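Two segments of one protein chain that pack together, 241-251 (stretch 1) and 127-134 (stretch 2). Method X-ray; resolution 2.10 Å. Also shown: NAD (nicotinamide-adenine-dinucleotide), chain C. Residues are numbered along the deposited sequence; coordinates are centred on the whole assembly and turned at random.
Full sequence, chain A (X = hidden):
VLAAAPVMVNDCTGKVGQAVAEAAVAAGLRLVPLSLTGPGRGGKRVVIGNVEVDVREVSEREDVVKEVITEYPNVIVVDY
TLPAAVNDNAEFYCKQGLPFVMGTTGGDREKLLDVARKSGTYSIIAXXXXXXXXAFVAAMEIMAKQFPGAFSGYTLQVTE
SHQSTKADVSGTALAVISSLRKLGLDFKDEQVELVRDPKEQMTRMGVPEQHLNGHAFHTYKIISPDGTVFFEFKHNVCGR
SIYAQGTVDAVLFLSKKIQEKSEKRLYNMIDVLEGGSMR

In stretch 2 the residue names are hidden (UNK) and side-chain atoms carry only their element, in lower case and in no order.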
# COMPACT_ATOMS: atom_id res chain seq x y z
N SER A 241 13.47 -4.30 17.41
CA SER A 241 14.44 -4.32 16.33
C SER A 241 14.08 -3.38 15.18
O SER A 241 14.98 -2.75 14.63
CB SER A 241 14.70 -5.76 15.86
OG SER A 241 14.70 -5.83 14.47
N ILE A 242 12.79 -3.20 14.86
CA ILE A 242 12.42 -2.30 13.76
C ILE A 242 12.80 -0.84 14.08
O ILE A 242 13.16 -0.09 13.18
CB ILE A 242 10.92 -2.38 13.36
CG1 ILE A 242 10.68 -1.73 11.99
CG2 ILE A 242 10.00 -1.79 14.41
CD1 ILE A 242 9.25 -1.73 11.54
N TYR A 243 12.71 -0.46 15.36
CA TYR A 243 13.07 0.90 15.79
C TYR A 243 14.60 1.05 15.73
O TYR A 243 15.09 2.05 15.22
CB TYR A 243 12.48 1.25 17.19
CG TYR A 243 11.02 0.83 17.31
CD1 TYR A 243 10.04 1.43 16.54
CD2 TYR A 243 10.62 -0.21 18.16
CE1 TYR A 243 8.70 1.03 16.61
CE2 TYR A 243 9.30 -0.63 18.22
CZ TYR A 243 8.35 -0.01 17.45
OH TYR A 243 7.03 -0.44 17.46
N ALA A 244 15.33 0.04 16.22
CA ALA A 244 16.78 -0.03 16.10
C ALA A 244 17.28 0.07 14.65
O ALA A 244 18.17 0.86 14.31
CB ALA A 244 17.30 -1.31 16.73
N GLN A 245 16.71 -0.75 13.78
CA GLN A 245 17.12 -0.74 12.36
C GLN A 245 16.75 0.59 11.67
O GLN A 245 17.53 1.09 10.88
CB GLN A 245 16.53 -1.95 11.60
CG GLN A 245 17.07 -3.29 12.06
CD GLN A 245 18.57 -3.37 12.00
OE1 GLN A 245 19.14 -2.97 11.01
NE2 GLN A 245 19.22 -3.84 13.07
N GLY A 246 15.62 1.19 11.99
CA GLY A 246 15.28 2.49 11.43
C GLY A 246 16.18 3.60 11.93
O GLY A 246 16.56 4.48 11.17
N THR A 247 16.55 3.57 13.20
CA THR A 247 17.53 4.52 13.74
C THR A 247 18.90 4.46 12.98
O THR A 247 19.48 5.49 12.65
CB THR A 247 17.75 4.35 15.26
OG1 THR A 247 16.49 4.28 15.95
CG2 THR A 247 18.52 5.52 15.76
N VAL A 248 19.39 3.26 12.69
CA VAL A 248 20.62 3.14 11.89
C VAL A 248 20.48 3.85 10.52
O VAL A 248 21.32 4.62 10.10
CB VAL A 248 21.02 1.67 11.68
CG1 VAL A 248 22.15 1.53 10.66
CG2 VAL A 248 21.45 1.03 13.00
N ASP A 249 19.36 3.59 9.85
CA ASP A 249 19.08 4.24 8.56
C ASP A 249 18.97 5.75 8.67
O ASP A 249 19.46 6.47 7.81
CB ASP A 249 17.79 3.70 7.97
CG ASP A 249 17.83 2.18 7.76
OD1 ASP A 249 18.94 1.61 7.52
OD2 ASP A 249 16.72 1.57 7.83
N ALA A 250 18.34 6.22 9.75
CA ALA A 250 18.22 7.65 9.97
C ALA A 250 19.63 8.25 10.10
O ALA A 250 19.92 9.29 9.53
CB ALA A 250 17.35 7.94 11.21
N VAL A 251 20.52 7.57 10.81
CA VAL A 251 21.88 8.09 11.06
C VAL A 251 22.66 8.12 9.73
O VAL A 251 23.39 9.06 9.47
CB VAL A 251 22.63 7.24 12.10
CG1 VAL A 251 24.15 7.40 12.00
CG2 VAL A 251 22.16 7.59 13.49
N UNK A 127 9.02 10.64 16.15
CA UNK A 127 8.49 9.81 17.22
C UNK A 127 8.05 8.39 16.81
O UNK A 127 7.69 7.60 17.69
c UNK A 127 7.30 10.65 17.72
c UNK A 127 8.03 11.61 15.66
c UNK A 127 6.83 11.37 16.51
N UNK A 128 8.05 8.08 15.51
CA UNK A 128 7.92 6.68 15.02
C UNK A 128 9.10 6.39 14.07
O UNK A 128 9.16 6.95 12.99
c UNK A 128 6.55 6.48 14.36
c UNK A 128 6.38 3.95 14.20
o UNK A 128 7.42 3.33 14.38
c UNK A 128 6.36 5.25 13.48
n UNK A 128 5.21 3.48 14.58
N UNK A 129 10.01 5.53 14.49
CA UNK A 129 11.24 5.22 13.77
C UNK A 129 11.19 3.86 13.10
O UNK A 129 12.16 3.48 12.41
c UNK A 129 15.16 7.27 14.37
c UNK A 129 12.47 5.28 14.71
s UNK A 129 13.46 7.78 14.13
c UNK A 129 12.67 6.66 15.29
N UNK A 130 10.11 3.11 13.30
CA UNK A 130 9.89 1.90 12.52
C UNK A 130 9.56 2.28 11.10
O UNK A 130 8.36 2.36 10.74
N UNK A 131 10.62 2.47 10.29
CA UNK A 131 10.47 3.12 8.99
C UNK A 131 9.56 2.37 8.02
O UNK A 131 8.92 3.01 7.20
c UNK A 131 11.80 3.44 8.30
c UNK A 131 13.67 2.79 6.79
n UNK A 131 15.29 2.11 5.04
c UNK A 131 12.44 2.31 7.53
c UNK A 131 14.08 1.72 5.78
N UNK A 132 9.50 1.05 8.11
CA UNK A 132 8.63 0.28 7.19
C UNK A 132 7.17 0.53 7.51
O UNK A 132 6.31 0.55 6.60
c UNK A 132 10.30 -1.56 6.59
o UNK A 132 11.37 -0.88 8.65
n UNK A 132 12.72 -1.22 6.84
c UNK A 132 11.52 -1.19 7.45
c UNK A 132 8.96 -1.22 7.23
N UNK A 133 6.87 0.67 8.80
CA UNK A 133 5.53 1.04 9.23
C UNK A 133 5.21 2.48 8.77
O UNK A 133 4.10 2.73 8.25
c UNK A 133 3.95 1.37 11.17
c UNK A 133 5.36 -0.66 11.10
c UNK A 133 5.31 0.83 10.75
N UNK A 134 6.18 3.39 8.88
CA UNK A 134 5.98 4.76 8.40
C UNK A 134 5.66 4.78 6.88
O UNK A 134 4.80 5.57 6.44
c UNK A 134 7.07 7.02 7.99
c UNK A 134 7.40 5.85 10.18
c UNK A 134 7.20 5.67 8.68
PA NAD C . 14.12 3.14 29.37
O1A NAD C . 13.35 3.60 30.60
O2A NAD C . 14.47 1.68 29.16
O5B NAD C . 15.48 3.95 29.23
C5B NAD C . 15.52 5.36 29.13
C4B NAD C . 16.87 5.77 29.71
O4B NAD C . 17.09 7.18 29.58
C3B NAD C . 17.01 5.44 31.20
O3B NAD C . 17.94 4.35 31.35
C2B NAD C . 17.44 6.75 31.86
O2B NAD C . 18.40 6.55 32.92
C1B NAD C . 17.92 7.60 30.66
N9A NAD C . 17.89 9.08 30.78
C8A NAD C . 16.95 9.83 31.39
N7A NAD C . 17.25 11.15 31.29
C5A NAD C . 18.39 11.26 30.58
C6A NAD C . 19.27 12.36 30.13
N6A NAD C . 18.96 13.64 30.40
N1A NAD C . 20.38 12.05 29.42
C2A NAD C . 20.72 10.78 29.14
N3A NAD C . 19.97 9.72 29.54
C4A NAD C . 18.81 9.89 30.25
O3 NAD C . 13.31 3.72 28.10
PN NAD C . 13.21 2.96 26.67
O1N NAD C . 12.37 1.73 26.92
O2N NAD C . 14.59 2.82 26.07
O5D NAD C . 12.44 4.10 25.83
C5D NAD C . 13.04 5.38 25.68
C4D NAD C . 12.15 6.38 24.94
O4D NAD C . 12.09 6.01 23.55
C3D NAD C . 10.71 6.43 25.45
O3D NAD C . 10.22 7.78 25.51
C2D NAD C . 9.93 5.63 24.42
O2D NAD C . 8.58 6.07 24.25
C1D NAD C . 10.72 5.91 23.15
N1N NAD C . 10.52 4.95 22.05
C2N NAD C . 10.38 5.48 20.82
C3N NAD C . 10.20 4.69 19.69
C7N NAD C . 10.02 5.32 18.32
O7N NAD C . 9.41 4.71 17.47
N7N NAD C . 10.51 6.54 18.03
C4N NAD C . 10.17 3.30 19.86
C5N NAD C . 10.32 2.76 21.13
C6N NAD C . 10.50 3.61 22.22
O HOH W 1 13.61 -0.84 10.15
O HOH W 2 15.07 -0.48 8.43

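Position 127 carries three side-chain carbons that close a ring onto the backbone N, so it is a proline. Pro127 lies out of reach of stretch 1, but its O comes within 3.0 Å of N7N of the NAD carboxamide.

At position 128 the side chain holds three carbons, the third bearing one oxygen and one nitrogen. This is a carboxamide on a two-carbon stem, and the oxygen rests at the edge of the Tyr243 ring. The residue is glutamine, Gln128. Its OE1 lies 3.4 Å from Tyr243 CE1 and accepts a hydrogen bond from the backbone N of position 130 (2.9 Å), which folds the side chain back over its own loop; the residue is nevertheless poorly ordered.

Position 129 has an unbranched chain of two carbons, a sulfur and a final carbon, and its terminal carbon lies against Thr247 and Ala250. The sulfur within the chain identifies methionine. The CA-to-CB bond of Met129 points toward the helix of stretch 1, and with chi1, chi2 and chi3 all m the chain ends with CE 3.6 Å from Thr247 OG1 and 3.9 Å from Ala250 CB. Its backbone N donates a hydrogen bond to NAD O7N (3.1 Å).

No side-chain atoms follow CA at position 130, and the bare backbone lies against Ile242 and the edge of the Tyr243 ring; the residue is therefore glycine. Here the CA traces come closest, with Gly130 CA 4.7 Å from Tyr243 CA and 3.8 Å from Ile242 CG1. A CB would clash with Gln128 OE1 and be tight against Ile242 CD1 and Tyr243 CE1. Gly130 is also the N-cap residue of the helix that follows.

Four carbons in a row ending in nitrogen mark position 131, and the nitrogen reaches the carboxylate of Asp249. This is lysine. Lys131 starts with chi1 at p and is extended thereafter, so that NZ forms a salt bridge with Asp249 OD2 at 3.2 Å, although the hydrogen bond within it is weak.

Position 132 again has three carbons, the last carrying one oxygen and one nitrogen, and its oxygen approaches Ile242. It is a second glutamine. Gln132 OE1 sits 3.5 Å from Ile242 CG1 and shares a water with Ile242 O; a second water links Gln132 NE2 to Asp249 OD2.

At position 133 one carbon carries two others, and one methyl carbon faces the end of Ile242. This is a valine, pointing toward stretch 1. Val133 CG2 meets Ile242 CD1 at 4.1 Å. Position 134 has the same branched three-carbon pattern and is also valine, but Val134 makes no contact with stretch 1.

The contact depends on close approach at two glycines. Gly246 lets the loop settle against the helix: its CA makes a C-H...O contact with Met129 O (3.4 Å), and a CB there would fall 1.9 Å from that same oxygen. Around this point Met129 covers Thr247 and Ala250, while Ile242 packs on Gly130 and Val133. The salt bridge and two waters add polar links, and Tyr243 presents its ring edge to the loop and one face to NAD C4N, joining the packed segments to the cofactor.

Stretch 2 (127-134) PQMGKQVV
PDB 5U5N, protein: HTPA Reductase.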